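Side-chain contacts in oxidoreductase, putative (Neosartorya fumigata, PDB 6SKX), which probably catalyses the NADPH-dependent reductive amination of carbonyl compounds to amines, as a fungal reductive aminase of the 6-phosphogluconate dehydrogenase-like family: residues 50-55 and 79-84; 103-106 and 111-114; 183-188 and 195-200. One frame throughout, in Å; residues are numbered along the deposited sequence.

Contact 1: residues 50-55 and 79-84; sequences TAVDGI and LDHLHG
V52 and I55, one turn apart on the short helix 51-56, pack against H81 and L82 in a small, largely apolar contact within the Rossmann-type NADP-binding domain. H81 and L82 belong to the connection between helix 68-75 and strand 86-89, so a crossover helix is joined here to the end of a 3-10 turn in the next crossover. No hydrogen bond spans the two segments; shape and a CH-pi contact do the work.

V52 lays its CG1 methyl over one face of the H81 imidazole, 3.9 Å from the ring centroid and 14° off the normal, displaced toward the rim where CE1 and NE2 lie. CG1, anti to the backbone N (chi1 167°), is the methyl carried over the face; CG2 approaches less closely, near ND1 and CE1. I55 meets the histidine nearer its backbone. Its CG2 branch lies 3.6 Å from H81 O and 3.8 Å from H81 CB, while its other branch runs on toward L82. Beyond the contact I55 also touches F7, which seats helix 51-56 on strand 3-7 of the sheet.

The helix start is well defined: T50 is its N-cap, with OG1 accepting from D53 N at 3.2 Å in an almost straight bond, 174° at the hydrogen. At the buried end of the contact the last apolar touch is methyl to methyl, I55 CD1 lying 4.0 Å from L82 CD2.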
ATOM      1  N   THR A  50      -1.425  -5.544  43.060  1.00 48.87           N
ATOM      2  CA  THR A  50      -1.566  -6.935  42.547  1.00 51.26           C
ATOM      3  C   THR A  50      -2.633  -6.958  41.461  1.00 47.28           C
ATOM      4  O   THR A  50      -3.413  -5.995  41.404  1.00 49.32           O
ATOM      5  CB  THR A  50      -1.957  -7.934  43.645  1.00 54.00           C
ATOM      6  OG1 THR A  50      -3.252  -7.546  44.127  1.00 51.10           O
ATOM      7  CG2 THR A  50      -0.934  -8.001  44.764  1.00 51.03           C
ATOM      8  N   ALA A  51      -2.688  -8.041  40.683  1.00 47.50           N
ATOM      9  CA  ALA A  51      -3.772  -8.281  39.707  1.00 53.57           C
ATOM     10  C   ALA A  51      -5.144  -8.380  40.394  1.00 58.36           C
ATOM     11  O   ALA A  51      -6.120  -7.833  39.829  1.00 56.55           O
ATOM     12  CB  ALA A  51      -3.458  -9.471  38.855  1.00 53.33           C
ATOM     13  N   VAL A  52      -5.229  -8.967  41.586  1.00 56.43           N
ATOM     14  CA  VAL A  52      -6.498  -9.063  42.376  1.00 55.08           C
ATOM     15  C   VAL A  52      -7.058  -7.651  42.644  1.00 56.09           C
ATOM     16  O   VAL A  52      -8.264  -7.437  42.399  1.00 52.33           O
ATOM     17  CB  VAL A  52      -6.292  -9.857  43.686  1.00 56.59           C
ATOM     18  CG1 VAL A  52      -7.463  -9.703  44.645  1.00 52.04           C
ATOM     19  CG2 VAL A  52      -6.009 -11.340  43.417  1.00 53.13           C
ATOM     20  N   ASP A  53      -6.234  -6.738  43.160  1.00 54.02           N
ATOM     21  CA  ASP A  53      -6.591  -5.315  43.399  1.00 56.19           C
ATOM     22  C   ASP A  53      -7.112  -4.666  42.111  1.00 60.00           C
ATOM     23  O   ASP A  53      -8.118  -3.921  42.191  1.00 58.84           O
ATOM     24  CB  ASP A  53      -5.406  -4.544  43.971  1.00 68.95           C
ATOM     25  CG  ASP A  53      -5.131  -4.933  45.413  1.00 69.24           C
ATOM     26  OD1 ASP A  53      -5.886  -5.770  45.940  1.00 63.15           O
ATOM     27  OD2 ASP A  53      -4.184  -4.399  45.991  1.00 61.63           O
ATOM     28  N   GLY A  54      -6.486  -4.964  40.972  1.00 57.39           N
ATOM     29  CA  GLY A  54      -6.842  -4.391  39.660  1.00 56.72           C
ATOM     30  C   GLY A  54      -8.233  -4.835  39.249  1.00 56.11           C
ATOM     31  O   GLY A  54      -9.009  -3.983  38.803  1.00 46.67           O
ATOM     32  N   ILE A  55      -8.542  -6.122  39.444  1.00 54.16           N
ATOM     33  CA  ILE A  55      -9.891  -6.719  39.198  1.00 54.03           C
ATOM     34  C   ILE A  55     -10.899  -6.129  40.190  1.00 45.91           C
ATOM     35  O   ILE A  55     -12.020  -5.837  39.755  1.00 48.10           O
ATOM     36  CB  ILE A  55      -9.855  -8.261  39.281  1.00 57.83           C
ATOM     37  CG1 ILE A  55      -8.932  -8.876  38.223  1.00 55.68           C
ATOM     38  CG2 ILE A  55     -11.269  -8.830  39.195  1.00 53.07           C
ATOM     39  CD1 ILE A  55      -9.318  -8.520  36.814  1.00 58.99           C
ATOM     40  N   LEU A  79      -8.532 -15.514  39.111  1.00 58.96           N
ATOM     41  CA  LEU A  79      -9.728 -16.009  38.381  1.00 65.45           C
ATOM     42  C   LEU A  79     -10.961 -16.002  39.298  1.00 66.14           C
ATOM     43  O   LEU A  79     -12.061 -15.793  38.767  1.00 65.14           O
ATOM     44  CB  LEU A  79      -9.429 -17.412  37.846  1.00 80.80           C
ATOM     45  CG  LEU A  79      -8.237 -17.506  36.896  1.00 86.11           C
ATOM     46  CD1 LEU A  79      -7.892 -18.966  36.615  1.00 89.47           C
ATOM     47  CD2 LEU A  79      -8.514 -16.749  35.604  1.00 79.34           C
ATOM     48  N   ASP A  80     -10.792 -16.186  40.616  1.00 65.73           N
ATOM     49  CA  ASP A  80     -11.902 -16.233  41.615  1.00 69.07           C
ATOM     50  C   ASP A  80     -12.570 -14.854  41.783  1.00 72.42           C
ATOM     51  O   ASP A  80     -13.602 -14.809  42.491  1.00 64.94           O
ATOM     52  CB  ASP A  80     -11.418 -16.669  43.013  1.00 78.25           C
ATOM     53  CG  ASP A  80     -10.883 -18.097  43.153  1.00 81.94           C
ATOM     54  OD1 ASP A  80     -11.155 -18.946  42.270  1.00 74.62           O
ATOM     55  OD2 ASP A  80     -10.189 -18.354  44.161  1.00 82.44           O
ATOM     56  N   HIS A  81     -12.022 -13.755  41.227  1.00 56.74           N
ATOM     57  CA  HIS A  81     -12.570 -12.394  41.479  1.00 53.75           C
ATOM     58  C   HIS A  81     -13.373 -11.879  40.284  1.00 55.02           C
ATOM     59  O   HIS A  81     -13.970 -10.786  40.418  1.00 56.79           O
ATOM     60  CB  HIS A  81     -11.445 -11.470  41.923  1.00 59.34           C
ATOM     61  CG  HIS A  81     -10.883 -11.842  43.254  1.00 64.89           C
ATOM     62  ND1 HIS A  81      -9.870 -12.794  43.395  1.00 71.01           N
ATOM     63  CD2 HIS A  81     -11.182 -11.406  44.503  1.00 66.35           C
ATOM     64  CE1 HIS A  81      -9.551 -12.897  44.670  1.00 67.71           C
ATOM     65  NE2 HIS A  81     -10.341 -12.051  45.371  1.00 63.46           N
ATOM     66  N   LEU A  82     -13.494 -12.690  39.224  1.00 54.68           N
ATOM     67  CA  LEU A  82     -14.057 -12.290  37.900  1.00 60.57           C
ATOM     68  C   LEU A  82     -15.592 -12.245  37.864  1.00 59.62           C
ATOM     69  O   LEU A  82     -16.118 -11.649  36.908  1.00 53.70           O
ATOM     70  CB  LEU A  82     -13.532 -13.264  36.845  1.00 59.53           C
ATOM     71  CG  LEU A  82     -12.029 -13.167  36.584  1.00 66.27           C
ATOM     72  CD1 LEU A  82     -11.628 -14.104  35.456  1.00 65.26           C
ATOM     73  CD2 LEU A  82     -11.611 -11.728  36.265  1.00 71.00           C
ATOM     74  N   HIS A  83     -16.295 -12.818  38.844  1.00 58.10           N
ATOM     75  CA  HIS A  83     -17.777 -12.960  38.812  1.00 56.45           C
ATOM     76  C   HIS A  83     -18.398 -11.551  38.673  1.00 55.75           C
ATOM     77  O   HIS A  83     -18.066 -10.663  39.504  1.00 52.92           O
ATOM     78  CB  HIS A  83     -18.285 -13.777  40.037  1.00 49.63           C
ATOM     79  CG  HIS A  83     -19.734 -14.137  39.954  1.00 65.60           C
ATOM     80  ND1 HIS A  83     -20.194 -15.268  39.238  1.00 71.37           N
ATOM     81  CD2 HIS A  83     -20.839 -13.501  40.422  1.00 68.34           C
ATOM     82  CE1 HIS A  83     -21.516 -15.295  39.279  1.00 75.97           C
ATOM     83  NE2 HIS A  83     -21.935 -14.225  40.013  1.00 71.55           N
ATOM     84  N   GLY A  84     -19.296 -11.368  37.698  1.00 50.81           N
ATOM     85  CA  GLY A  84     -20.010 -10.097  37.423  1.00 49.36           C
ATOM     86  C   GLY A  84     -19.108  -9.016  36.799  1.00 54.11           C
ATOM     87  O   GLY A  84     -19.596  -7.915  36.606  1.00 46.37           O
TER

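Contact 2: residues 103-106 and 111-114; sequences DRFV and RYVH
F105 and Y112 meet rim to rim, and neither ring lies over the face of the other. Their planes are turned 40° apart and the centroids stand 5.9 Å from each other, so this is neither an offset stack nor a T-shaped pair but two aromatic edges laid together at a slant. The touching is done by the CD2-CE2 side of each ring: F105 CD2 comes to 3.5 Å from Y112 CD2 and to 3.6 Å from Y112 CE2. F105 CE2 follows at 4.0 Å from Y112 CE2, and the two edges therefore run alongside for the length of a ring bond instead of meeting at a single atom. Y112 CD2 lies close to the plane of the phenylalanine ring.

The two rings reach this position by different first torsions. In F105 the ring is anti to the carbonyl carbon (chi1 -70°), dropping from the helix toward the strand; in Y112 it is anti to the backbone N (chi1 -170°), extending from the strand toward the helix. The tyrosine's hydroxyl end points away from the phenylalanine, and OH is hydrogen-bonded to N89 ND2. That bond holds the far end of the ring while its CD2-CE2 edge stays in the apolar layer.

The pair closes the second half of a beta-alpha-beta unit of the Rossmann-type domain, made of strand 86-89, helix 95-106 and strand 111-118. Both rings rest on I87 of the adjoining parallel strand, and Y112 also packs against L101 and S102 one turn back on the helix.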
ATOM      1  N   ASP A 103     -13.990 -18.141  26.504  1.00 62.83           N
ATOM      2  CA  ASP A 103     -14.594 -19.370  27.099  1.00 69.86           C
ATOM      3  C   ASP A 103     -14.172 -19.481  28.569  1.00 60.30           C
ATOM      4  O   ASP A 103     -15.031 -19.708  29.437  1.00 61.33           O
ATOM      5  CB  ASP A 103     -14.169 -20.645  26.349  1.00 68.67           C
ATOM      6  CG  ASP A 103     -14.879 -20.902  25.021  1.00 64.70           C
ATOM      7  OD1 ASP A 103     -15.909 -20.257  24.754  1.00 62.47           O
ATOM      8  OD2 ASP A 103     -14.398 -21.773  24.261  1.00 74.19           O
ATOM      9  N   ARG A 104     -12.879 -19.313  28.815  1.00 57.85           N
ATOM     10  CA  ARG A 104     -12.268 -19.359  30.163  1.00 59.84           C
ATOM     11  C   ARG A 104     -12.907 -18.291  31.063  1.00 71.71           C
ATOM     12  O   ARG A 104     -13.331 -18.656  32.176  1.00 72.34           O
ATOM     13  CB  ARG A 104     -10.765 -19.158  30.016  1.00 64.86           C
ATOM     14  CG  ARG A 104      -9.926 -19.862  31.060  1.00 76.65           C
ATOM     15  CD  ARG A 104      -8.733 -20.560  30.428  1.00 74.02           C
ATOM     16  NE  ARG A 104      -7.508 -19.819  30.607  1.00 77.37           N
ATOM     17  CZ  ARG A 104      -6.960 -19.548  31.782  1.00 82.76           C
ATOM     18  NH1 ARG A 104      -7.544 -19.935  32.908  1.00 85.32           N
ATOM     19  NH2 ARG A 104      -5.830 -18.862  31.827  1.00 92.32           N
ATOM     20  N   PHE A 105     -13.004 -17.027  30.621  1.00 59.27           N
ATOM     21  CA  PHE A 105     -13.490 -15.929  31.499  1.00 61.17           C
ATOM     22  C   PHE A 105     -14.990 -16.120  31.783  1.00 52.92           C
ATOM     23  O   PHE A 105     -15.404 -15.831  32.922  1.00 51.95           O
ATOM     24  CB  PHE A 105     -13.107 -14.537  30.961  1.00 60.91           C
ATOM     25  CG  PHE A 105     -11.629 -14.213  31.035  1.00 73.82           C
ATOM     26  CD1 PHE A 105     -10.796 -14.815  31.972  1.00 87.88           C
ATOM     27  CD2 PHE A 105     -11.052 -13.314  30.152  1.00 77.82           C
ATOM     28  CE1 PHE A 105      -9.436 -14.526  32.023  1.00 78.99           C
ATOM     29  CE2 PHE A 105      -9.701 -13.004  30.222  1.00 75.59           C
ATOM     30  CZ  PHE A 105      -8.894 -13.611  31.157  1.00 75.36           C
ATOM     31  N   VAL A 106     -15.778 -16.555  30.797  1.00 55.26           N
ATOM     32  CA  VAL A 106     -17.255 -16.777  30.912  1.00 52.80           C
ATOM     33  C   VAL A 106     -17.485 -17.898  31.949  1.00 59.63           C
ATOM     34  O   VAL A 106     -18.399 -17.774  32.781  1.00 59.33           O
ATOM     35  CB  VAL A 106     -17.893 -17.138  29.551  1.00 59.05           C
ATOM     36  CG1 VAL A 106     -19.287 -17.745  29.712  1.00 61.30           C
ATOM     37  CG2 VAL A 106     -17.951 -15.956  28.593  1.00 59.00           C
ATOM     38  N   ARG A 111     -18.254 -11.437  31.621  1.00 63.71           N
ATOM     39  CA  ARG A 111     -18.637 -11.195  30.198  1.00 53.11           C
ATOM     40  C   ARG A 111     -17.394 -10.687  29.442  1.00 53.47           C
ATOM     41  O   ARG A 111     -16.530 -10.037  30.083  1.00 49.17           O
ATOM     42  CB  ARG A 111     -19.779 -10.190  30.149  1.00 54.41           C
ATOM     43  CG  ARG A 111     -21.115 -10.735  30.641  1.00 56.36           C
ATOM     44  CD  ARG A 111     -22.240  -9.687  30.653  1.00 60.10           C
ATOM     45  NE  ARG A 111     -21.800  -8.378  31.128  1.00 58.10           N
ATOM     46  CZ  ARG A 111     -22.521  -7.268  31.143  1.00 57.76           C
ATOM     47  NH1 ARG A 111     -23.754  -7.235  30.679  1.00 56.00           N
ATOM     48  NH2 ARG A 111     -21.982  -6.163  31.616  1.00 61.08           N
ATOM     49  N   TYR A 112     -17.279 -10.975  28.137  1.00 53.68           N
ATOM     50  CA  TYR A 112     -16.032 -10.762  27.351  1.00 52.56           C
ATOM     51  C   TYR A 112     -16.306 -10.113  25.997  1.00 47.00           C
ATOM     52  O   TYR A 112     -17.155 -10.585  25.218  1.00 57.96           O
ATOM     53  CB  TYR A 112     -15.322 -12.096  27.124  1.00 57.59           C
ATOM     54  CG  TYR A 112     -13.933 -11.994  26.553  1.00 56.25           C
ATOM     55  CD1 TYR A 112     -13.716 -11.944  25.185  1.00 56.76           C
ATOM     56  CD2 TYR A 112     -12.824 -12.006  27.378  1.00 56.83           C
ATOM     57  CE1 TYR A 112     -12.431 -11.904  24.656  1.00 51.37           C
ATOM     58  CE2 TYR A 112     -11.533 -11.984  26.862  1.00 53.00           C
ATOM     59  CZ  TYR A 112     -11.333 -11.935  25.491  1.00 51.72           C
ATOM     60  OH  TYR A 112     -10.058 -11.867  24.972  1.00 50.22           O
ATOM     61  N   VAL A 113     -15.598  -9.023  25.720  1.00 52.10           N
ATOM     62  CA  VAL A 113     -15.485  -8.490  24.341  1.00 54.43           C
ATOM     63  C   VAL A 113     -14.016  -8.267  24.038  1.00 53.02           C
ATOM     64  O   VAL A 113     -13.295  -7.818  24.931  1.00 55.94           O
ATOM     65  CB  VAL A 113     -16.391  -7.276  24.046  1.00 60.41           C
ATOM     66  CG1 VAL A 113     -17.319  -6.901  25.179  1.00 54.07           C
ATOM     67  CG2 VAL A 113     -15.656  -6.094  23.480  1.00 59.73           C
ATOM     68  N   HIS A 114     -13.612  -8.649  22.827  1.00 56.35           N
ATOM     69  CA  HIS A 114     -12.247  -8.430  22.283  1.00 55.98           C
ATOM     70  C   HIS A 114     -12.256  -7.163  21.425  1.00 53.34           C
ATOM     71  O   HIS A 114     -13.331  -6.855  20.808  1.00 55.58           O
ATOM     72  CB  HIS A 114     -11.749  -9.672  21.519  1.00 50.19           C
ATOM     73  CG  HIS A 114     -10.270  -9.817  21.640  1.00 49.01           C
ATOM     74  ND1 HIS A 114      -9.394  -9.033  20.905  1.00 51.84           N
ATOM     75  CD2 HIS A 114      -9.504 -10.545  22.469  1.00 44.16           C
ATOM     76  CE1 HIS A 114      -8.159  -9.323  21.248  1.00 49.56           C
ATOM     77  NE2 HIS A 114      -8.193 -10.237  22.207  1.00 48.91           N
TER

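Contact 3: residues 183-188 and 195-200; sequences HATALV and VKFMDL
F197 offers one face of its ring to V188, whose CG1 methyl stands over the centre, 3.9 Å from the centroid and 12° off the normal. This CH-pi contact is one of two ways the ring is held. At its edge, and near its plane, A184 CB lies 3.8 Å from F197 CE2, so two residues one turn apart on helix 162-188 touch the ring from different directions, V188 at a face and A184 at the edge. The same CE2 approaches the A184 carbonyl oxygen obliquely. With CG anti to the backbone N (chi1 -175°), the phenylalanine reaches straight across from its own helix.

The two segments belong to successive helices of the all-helical C-terminal domain, the last turns of helix 162-188 and the opening turns of helix 194-221, meeting at a steep angle across a short connection. Their local axes come no closer than 10.6 Å and run at 120° to each other, a gap that the phenylalanine ring bridges.

M198 adds a smaller touch beside it. Its chain, bent at chi2 and chi3, brings the CE methyl to 3.8 Å from T185 OG1. That hydroxyl is hydrogen-bonded to the F181 carbonyl oxygen, one turn back on its helix. This corner also faces the dimer partner: A184 packs on A169 of the second subunit, and M198 on A216 of that subunit.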
ATOM      1  N   HIS A 183      10.513  -0.923  -1.119  1.00 52.44           N
ATOM      2  CA  HIS A 183      10.997  -1.320  -2.478  1.00 54.61           C
ATOM      3  C   HIS A 183      11.188  -0.054  -3.315  1.00 57.65           C
ATOM      4  O   HIS A 183      12.238   0.059  -3.949  1.00 64.36           O
ATOM      5  CB  HIS A 183      10.041  -2.318  -3.160  1.00 52.13           C
ATOM      6  CG  HIS A 183      10.582  -3.019  -4.360  1.00 51.85           C
ATOM      7  ND1 HIS A 183       9.876  -4.054  -4.986  1.00 56.05           N
ATOM      8  CD2 HIS A 183      11.727  -2.847  -5.069  1.00 55.22           C
ATOM      9  CE1 HIS A 183      10.567  -4.490  -6.027  1.00 56.75           C
ATOM     10  NE2 HIS A 183      11.735  -3.786  -6.080  1.00 55.00           N
ATOM     11  N   ALA A 184      10.239   0.890  -3.234  1.00 58.06           N
ATOM     12  CA  ALA A 184      10.204   2.136  -4.037  1.00 58.50           C
ATOM     13  C   ALA A 184      11.310   3.094  -3.592  1.00 60.74           C
ATOM     14  O   ALA A 184      12.043   3.585  -4.478  1.00 54.77           O
ATOM     15  CB  ALA A 184       8.848   2.793  -3.921  1.00 54.14           C
ATOM     16  N   THR A 185      11.386   3.394  -2.286  1.00 55.10           N
ATOM     17  CA  THR A 185      12.392   4.332  -1.718  1.00 54.97           C
ATOM     18  C   THR A 185      13.816   3.802  -1.964  1.00 54.03           C
ATOM     19  O   THR A 185      14.707   4.603  -2.259  1.00 57.66           O
ATOM     20  CB  THR A 185      12.118   4.634  -0.246  1.00 56.22           C
ATOM     21  OG1 THR A 185      10.800   5.172  -0.151  1.00 59.43           O
ATOM     22  CG2 THR A 185      13.099   5.641   0.317  1.00 62.50           C
ATOM     23  N   ALA A 186      14.021   2.495  -1.941  1.00 58.44           N
ATOM     24  CA  ALA A 186      15.356   1.899  -2.152  1.00 61.04           C
ATOM     25  C   ALA A 186      15.764   2.045  -3.624  1.00 64.81           C
ATOM     26  O   ALA A 186      16.912   2.460  -3.901  1.00 63.81           O
ATOM     27  CB  ALA A 186      15.330   0.457  -1.724  1.00 60.26           C
ATOM     28  N   LEU A 187      14.875   1.666  -4.541  1.00 56.28           N
ATOM     29  CA  LEU A 187      15.161   1.626  -6.002  1.00 61.95           C
ATOM     30  C   LEU A 187      15.662   2.993  -6.505  1.00 57.88           C
ATOM     31  O   LEU A 187      16.510   3.034  -7.424  1.00 61.93           O
ATOM     32  CB  LEU A 187      13.881   1.201  -6.732  1.00 65.83           C
ATOM     33  CG  LEU A 187      14.093   0.545  -8.085  1.00 66.41           C
ATOM     34  CD1 LEU A 187      15.246  -0.435  -8.020  1.00 69.49           C
ATOM     35  CD2 LEU A 187      12.824  -0.141  -8.548  1.00 77.54           C
ATOM     36  N   VAL A 188      15.213   4.075  -5.877  1.00 59.87           N
ATOM     37  CA  VAL A 188      15.348   5.470  -6.379  1.00 66.22           C
ATOM     38  C   VAL A 188      16.378   6.243  -5.537  1.00 73.94           C
ATOM     39  O   VAL A 188      16.719   7.382  -5.941  1.00 65.60           O
ATOM     40  CB  VAL A 188      13.951   6.118  -6.349  1.00 66.00           C
ATOM     41  CG1 VAL A 188      13.754   7.045  -5.150  1.00 63.01           C
ATOM     42  CG2 VAL A 188      13.616   6.816  -7.653  1.00 70.77           C
ATOM     43  N   VAL A 195      12.669  11.934   1.184  1.00 69.05           N
ATOM     44  CA  VAL A 195      11.659  12.980   1.527  1.00 72.49           C
ATOM     45  C   VAL A 195      11.161  13.657   0.237  1.00 66.88           C
ATOM     46  O   VAL A 195       9.949  13.922   0.138  1.00 62.46           O
ATOM     47  CB  VAL A 195      12.218  13.979   2.561  1.00 72.63           C
ATOM     48  CG1 VAL A 195      11.298  15.181   2.758  1.00 67.80           C
ATOM     49  CG2 VAL A 195      12.468  13.288   3.895  1.00 75.99           C
ATOM     50  N   LYS A 196      12.058  13.935  -0.713  1.00 65.76           N
ATOM     51  CA  LYS A 196      11.717  14.607  -2.000  1.00 68.71           C
ATOM     52  C   LYS A 196      10.822  13.664  -2.810  1.00 58.03           C
ATOM     53  O   LYS A 196       9.853  14.156  -3.398  1.00 65.54           O
ATOM     54  CB  LYS A 196      12.976  14.997  -2.796  1.00 68.43           C
ATOM     55  CG  LYS A 196      12.772  16.100  -3.827  1.00 67.27           C
ATOM     56  N   PHE A 197      11.161  12.372  -2.835  1.00 54.47           N
ATOM     57  CA  PHE A 197      10.429  11.292  -3.553  1.00 58.32           C
ATOM     58  C   PHE A 197       8.974  11.232  -3.078  1.00 59.93           C
ATOM     59  O   PHE A 197       8.067  11.070  -3.923  1.00 55.16           O
ATOM     60  CB  PHE A 197      11.094   9.938  -3.334  1.00 54.71           C
ATOM     61  CG  PHE A 197      10.480   8.803  -4.119  1.00 60.47           C
ATOM     62  CD1 PHE A 197      10.273   8.909  -5.487  1.00 60.86           C
ATOM     63  CD2 PHE A 197      10.149   7.604  -3.499  1.00 62.47           C
ATOM     64  CE1 PHE A 197       9.719   7.861  -6.210  1.00 61.62           C
ATOM     65  CE2 PHE A 197       9.611   6.548  -4.224  1.00 60.26           C
ATOM     66  CZ  PHE A 197       9.394   6.678  -5.577  1.00 57.55           C
ATOM     67  N   MET A 198       8.749  11.396  -1.768  1.00 52.92           N
ATOM     68  CA  MET A 198       7.386  11.405  -1.181  1.00 59.39           C
ATOM     69  C   MET A 198       6.476  12.374  -1.968  1.00 60.01           C
ATOM     70  O   MET A 198       5.265  12.115  -1.999  1.00 60.85           O
ATOM     71  CB  MET A 198       7.406  11.780   0.310  1.00 63.49           C
ATOM     72  CG  MET A 198       8.028  10.714   1.218  1.00 51.53           C
ATOM     73  SD  MET A 198       7.352   9.024   1.051  1.00 57.91           S
ATOM     74  CE  MET A 198       8.596   8.297  -0.008  1.00 70.76           C
ATOM     75  N   ASP A 199       7.022  13.419  -2.602  1.00 59.74           N
ATOM     76  CA  ASP A 199       6.238  14.391  -3.420  1.00 66.58           C
ATOM     77  C   ASP A 199       5.551  13.641  -4.573  1.00 63.47           C
ATOM     78  O   ASP A 199       4.449  14.056  -4.946  1.00 51.52           O
ATOM     79  CB  ASP A 199       7.103  15.541  -3.963  1.00 68.90           C
ATOM     80  CG  ASP A 199       7.515  16.601  -2.949  1.00 67.52           C
ATOM     81  OD1 ASP A 199       6.789  16.813  -1.972  1.00 72.74           O
ATOM     82  OD2 ASP A 199       8.550  17.228  -3.164  1.00 83.88           O
ATOM     83  N   LEU A 200       6.187  12.590  -5.104  1.00 55.24           N
ATOM     84  CA  LEU A 200       5.632  11.724  -6.175  1.00 48.86           C
ATOM     85  C   LEU A 200       4.883  10.529  -5.568  1.00 57.26           C
ATOM     86  O   LEU A 200       3.789  10.223  -6.078  1.00 52.89           O
ATOM     87  CB  LEU A 200       6.784  11.243  -7.069  1.00 52.35           C
ATOM     88  CG  LEU A 200       7.620  12.348  -7.725  1.00 57.58           C
ATOM     89  CD1 LEU A 200       8.780  11.765  -8.514  1.00 60.89           C
ATOM     90  CD2 LEU A 200       6.754  13.215  -8.629  1.00 58.23           C
TER

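How the contacts relate
From the N terminus, contact 1 comes first, bringing helix 51-56 to the connection ahead of strand 86-89 and closing a loop that contains strand 60-63 and helix 68-75. Contact 2 follows with a much tighter closure, four residues separating the end of helix 95-106 from strand 111-118. Contact 3 closes the turn between two long helices. The three are in series, none nested or crossed. Contacts 1 and 2 adjoin within the nucleotide-binding domain, where L82 CD1 lies 3.7 Å from F105 CD1. Contact 3 belongs to the C-terminal domain, its centre about 51 Å from that of contact 1.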